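Long-range contact in B-type Cna protein (Enterococcus faecium, PDB 6FWY), which is of unknown function but, as a thioester domain of a cell-wall-anchored surface protein, probably helps the bacterium attach covalently to host targets: residues T176-K188 with L233-N245. Numbering follows the deposited sequence. Where two conformers were deposited one is given.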
loop_
_atom_site.group_PDB
_atom_site.type_symbol
_atom_site.label_atom_id
_atom_site.label_comp_id
_atom_site.label_asym_id
_atom_site.label_seq_id
_atom_site.Cartn_x
_atom_site.Cartn_y
_atom_site.Cartn_z
ATOM N N THR A 176 7.066 30.439 -7.339
ATOM C CA THR A 176 6.070 29.406 -7.614
ATOM C C THR A 176 6.711 28.021 -7.545
ATOM O O THR A 176 7.833 27.830 -7.987
ATOM C CB THR A 176 5.374 29.654 -8.966
ATOM O OG1 THR A 176 4.810 30.968 -8.946
ATOM C CG2 THR A 176 4.262 28.626 -9.235
ATOM N N TYR A 177 5.979 27.066 -6.972
ATOM C CA TYR A 177 6.422 25.677 -6.791
ATOM C C TYR A 177 5.338 24.714 -7.274
ATOM O O TYR A 177 4.164 25.006 -7.137
ATOM C CB TYR A 177 6.723 25.401 -5.313
ATOM C CG TYR A 177 7.810 26.261 -4.738
ATOM C CD1 TYR A 177 7.512 27.540 -4.244
ATOM C CD2 TYR A 177 9.134 25.824 -4.687
ATOM C CE1 TYR A 177 8.497 28.347 -3.711
ATOM C CE2 TYR A 177 10.138 26.632 -4.160
ATOM C CZ TYR A 177 9.814 27.897 -3.674
ATOM O OH TYR A 177 10.779 28.722 -3.142
ATOM N N LYS A 178 5.735 23.599 -7.878
ATOM C CA LYS A 178 4.823 22.493 -8.233
ATOM C C LYS A 178 4.879 21.363 -7.201
ATOM O O LYS A 178 5.963 20.929 -6.838
ATOM C CB LYS A 178 5.166 21.930 -9.619
ATOM C CG LYS A 178 4.710 22.870 -10.717
ATOM C CD LYS A 178 5.250 22.554 -12.083
ATOM C CE LYS A 178 4.730 23.634 -13.010
ATOM N NZ LYS A 178 5.370 23.622 -14.359
ATOM N N THR A 179 3.712 20.899 -6.766
ATOM C CA THR A 179 3.593 19.718 -5.915
ATOM C C THR A 179 3.276 18.512 -6.793
ATOM O O THR A 179 2.612 18.655 -7.829
ATOM C CB THR A 179 2.486 19.831 -4.856
ATOM O OG1 THR A 179 1.219 19.948 -5.498
ATOM C CG2 THR A 179 2.717 21.017 -3.950
ATOM N N ALA A 180 3.744 17.335 -6.371
ATOM C CA ALA A 180 3.455 16.090 -7.068
ATOM C C ALA A 180 3.419 14.903 -6.111
ATOM O O ALA A 180 4.203 14.832 -5.170
ATOM C CB ALA A 180 4.474 15.841 -8.180
ATOM N N SER A 181 2.497 13.978 -6.363
ATOM C CA SER A 181 2.375 12.751 -5.580
ATOM C C SER A 181 1.597 11.690 -6.353
ATOM O O SER A 181 0.716 12.003 -7.150
ATOM C CB SER A 181 1.679 13.023 -4.243
ATOM O OG SER A 181 1.712 11.880 -3.393
ATOM N N ASN A 182 1.926 10.428 -6.085
ATOM C CA ASN A 182 1.130 9.306 -6.576
ATOM C C ASN A 182 0.016 8.885 -5.607
ATOM O O ASN A 182 -0.651 7.897 -5.850
ATOM C CB ASN A 182 2.021 8.119 -6.921
ATOM C CG ASN A 182 2.658 7.485 -5.699
ATOM O OD1 ASN A 182 2.797 8.124 -4.653
ATOM N ND2 ASN A 182 3.071 6.228 -5.832
ATOM N N LYS A 183 -0.183 9.631 -4.517
ATOM C CA LYS A 183 -1.287 9.391 -3.579
ATOM C C LYS A 183 -2.115 10.670 -3.426
ATOM O O LYS A 183 -1.619 11.763 -3.643
ATOM C CB LYS A 183 -0.755 8.944 -2.212
ATOM C CG LYS A 183 0.202 7.752 -2.229
ATOM C CD LYS A 183 -0.466 6.458 -2.669
ATOM C CE LYS A 183 0.545 5.317 -2.857
ATOM N NZ LYS A 183 1.301 5.004 -1.614
ATOM N N THR A 184 -3.378 10.509 -3.042
ATOM C CA THR A 184 -4.279 11.641 -2.818
ATOM C C THR A 184 -4.170 12.108 -1.357
ATOM O O THR A 184 -3.934 11.297 -0.434
ATOM C CB THR A 184 -5.754 11.308 -3.191
ATOM O OG1 THR A 184 -6.334 10.422 -2.220
ATOM C CG2 THR A 184 -5.852 10.620 -4.574
ATOM N N GLY A 185 -4.330 13.416 -1.167
ATOM C CA GLY A 185 -4.209 14.059 0.136
ATOM C C GLY A 185 -3.815 15.521 -0.016
ATOM O O GLY A 185 -4.238 16.177 -0.959
ATOM N N ASN A 186 -3.015 16.028 0.920
ATOM C CA ASN A 186 -2.501 17.412 0.877
ATOM C C ASN A 186 -1.158 17.472 1.584
ATOM O O ASN A 186 -0.692 16.459 2.105
ATOM C CB ASN A 186 -3.509 18.420 1.501
ATOM C CG ASN A 186 -3.844 18.113 2.942
ATOM O OD1 ASN A 186 -3.009 17.666 3.726
ATOM N ND2 ASN A 186 -5.072 18.376 3.307
ATOM N N ALA A 187 -0.542 18.646 1.589
ATOM C CA ALA A 187 0.720 18.860 2.287
ATOM C C ALA A 187 0.682 20.120 3.146
ATOM O O ALA A 187 -0.010 21.086 2.832
ATOM C CB ALA A 187 1.868 18.941 1.289
ATOM N N LYS A 188 1.446 20.060 4.229
ATOM C CA LYS A 188 1.617 21.149 5.179
ATOM C C LYS A 188 3.022 21.704 5.017
ATOM O O LYS A 188 3.999 20.951 5.032
ATOM C CB LYS A 188 1.435 20.628 6.612
ATOM C CG LYS A 188 1.820 21.614 7.715
ATOM C CD LYS A 188 1.087 21.383 9.022
ATOM C CE LYS A 188 1.005 22.681 9.799
ATOM N NZ LYS A 188 1.341 22.432 11.223
ATOM N N LEU A 233 14.917 32.395 2.457
ATOM C CA LEU A 233 13.912 31.711 3.234
ATOM C C LEU A 233 14.033 30.236 2.869
ATOM O O LEU A 233 14.243 29.912 1.706
ATOM C CB LEU A 233 12.549 32.240 2.791
ATOM C CG LEU A 233 11.294 31.590 3.305
ATOM C CD1 LEU A 233 11.271 31.688 4.831
ATOM C CD2 LEU A 233 10.111 32.328 2.699
ATOM N N SER A 234 13.898 29.342 3.839
ATOM C CA SER A 234 13.889 27.909 3.543
ATOM C C SER A 234 12.652 27.241 4.119
ATOM O O SER A 234 12.131 27.658 5.137
ATOM C CB SER A 234 15.187 27.239 4.022
ATOM O OG SER A 234 15.306 27.288 5.431
ATOM N N PHE A 235 12.169 26.206 3.437
ATOM C CA PHE A 235 11.000 25.443 3.897
ATOM C C PHE A 235 10.981 24.021 3.347
ATOM O O PHE A 235 11.778 23.669 2.476
ATOM C CB PHE A 235 9.697 26.174 3.533
ATOM C CG PHE A 235 9.383 26.202 2.057
ATOM C CD1 PHE A 235 9.946 27.153 1.223
ATOM C CD2 PHE A 235 8.497 25.286 1.509
ATOM C CE1 PHE A 235 9.660 27.170 -0.144
ATOM C CE2 PHE A 235 8.194 25.293 0.151
ATOM C CZ PHE A 235 8.776 26.237 -0.679
ATOM N N LYS A 236 10.062 23.226 3.883
ATOM C CA LYS A 236 9.722 21.909 3.341
ATOM C C LYS A 236 8.211 21.723 3.429
ATOM O O LYS A 236 7.518 22.476 4.120
ATOM C CB LYS A 236 10.408 20.782 4.117
ATOM C CG LYS A 236 10.075 20.741 5.593
ATOM C CD LYS A 236 10.361 19.438 6.285
ATOM C CE LYS A 236 9.802 19.497 7.702
ATOM N NZ LYS A 236 10.282 18.351 8.529
ATOM N N GLY A 237 7.729 20.697 2.744
ATOM C CA GLY A 237 6.352 20.250 2.836
ATOM C C GLY A 237 6.318 18.895 3.491
ATOM O O GLY A 237 7.271 18.133 3.362
ATOM N N THR A 238 5.225 18.602 4.191
ATOM C CA THR A 238 4.960 17.259 4.719
ATOM C C THR A 238 3.618 16.820 4.151
ATOM O O THR A 238 2.573 17.312 4.562
ATOM C CB THR A 238 4.902 17.231 6.266
ATOM O OG1 THR A 238 6.156 17.679 6.813
ATOM C CG2 THR A 238 4.610 15.826 6.772
ATOM N N ALA A 239 3.650 15.877 3.207
ATOM C CA ALA A 239 2.423 15.332 2.629
ATOM C C ALA A 239 1.695 14.476 3.658
ATOM O O ALA A 239 2.314 13.830 4.501
ATOM C CB ALA A 239 2.709 14.548 1.368
ATOM N N ASN A 240 0.375 14.527 3.613
ATOM C CA ASN A 240 -0.465 13.676 4.415
ATOM C C ASN A 240 -1.417 13.026 3.429
ATOM O O ASN A 240 -2.290 13.697 2.860
ATOM C CB ASN A 240 -1.226 14.466 5.479
ATOM C CG ASN A 240 -1.922 13.553 6.484
ATOM O OD1 ASN A 240 -1.722 12.324 6.486
ATOM N ND2 ASN A 240 -2.729 14.133 7.340
ATOM N N VAL A 241 -1.209 11.732 3.214
ATOM C CA VAL A 241 -1.858 11.018 2.135
ATOM C C VAL A 241 -2.607 9.797 2.624
ATOM O O VAL A 241 -2.419 9.324 3.735
ATOM C CB VAL A 241 -0.862 10.590 1.035
ATOM C CG1 VAL A 241 -0.121 11.805 0.498
ATOM C CG2 VAL A 241 0.118 9.523 1.529
ATOM N N SER A 242 -3.476 9.324 1.755
ATOM C CA SER A 242 -4.174 8.080 1.923
ATOM C C SER A 242 -3.332 7.030 1.197
ATOM O O SER A 242 -2.854 7.292 0.092
ATOM C CB SER A 242 -5.542 8.205 1.285
ATOM O OG SER A 242 -6.322 7.097 1.597
ATOM N N THR A 243 -3.124 5.871 1.821
ATOM C CA THR A 243 -2.367 4.792 1.210
ATOM C C THR A 243 -2.985 3.443 1.604
ATOM O O THR A 243 -3.441 3.268 2.732
ATOM C CB THR A 243 -0.856 4.877 1.597
ATOM O OG1 THR A 243 -0.066 4.016 0.755
ATOM C CG2 THR A 243 -0.593 4.520 3.105
ATOM N N THR A 244 -3.028 2.514 0.650
ATOM C CA THR A 244 -3.560 1.156 0.878
ATOM C C THR A 244 -2.399 0.150 0.807
ATOM O O THR A 244 -1.863 -0.125 -0.275
ATOM C CB THR A 244 -4.721 0.852 -0.098
ATOM O OG1 THR A 244 -5.768 1.823 0.104
ATOM C CG2 THR A 244 -5.331 -0.517 0.134
ATOM N N ASN A 245 -1.999 -0.358 1.979
ATOM C CA ASN A 245 -0.823 -1.250 2.154
ATOM C C ASN A 245 -1.234 -2.571 2.832
ATOM O O ASN A 245 -2.264 -2.624 3.506
ATOM C CB ASN A 245 0.236 -0.569 3.050
ATOM C CG ASN A 245 0.702 0.792 2.517
ATOM O OD1 ASN A 245 0.214 1.285 1.500
ATOM N ND2 ASN A 245 1.637 1.390 3.204
HETATM O O HOH W 1 -4.325 7.759 -2.034
#
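K183 NZ is held by two oxygens: T243 OG1, 2.9 Å from it, and the backbone carbonyl of P155. The contact is a beta-arch: strand 172-181 lies in a five-stranded sheet, the loop 182-184 crosses over, and strand 185-191 enters the facing sheet, antiparallel to the long strand 231-250. K183 makes the crossing. Its CB rests 3.6 Å from V241 CB, and bends at chi2 (-66°) and chi4 lead the ammonium on to T243. Behind it an ST turn sets the bend, S181 OG accepting from K183 N and also bonding to E158 O. At the same end a bridging water accepts from T184 N and donates to S242 O, while S242 N reaches T184 O almost end-on to the carbonyl.

From G185 on the strands pair regularly. In the hydrogen-bonded pair N186-N240, the bond from N240 N to N186 O is short, 2.7 Å, and nearly straight; the two asparagine side chains stand side by side with their amide planes 61° apart. K188 and T238 form the next such pair, T238 OG1 turning to D269. Between them A187 and A239 put their methyls on the inner face, where F159 of the opposite sheet touches both.

Farther along, the two sheets meet through aromatics. F235 and Y177 reach toward each other across the gap between the sheets, both touching I222, and form a T-shaped stack with centroids 5.0 Å apart and planes at 88°. F235 CZ points into the tyrosine ring, 3.5 Å above its centre.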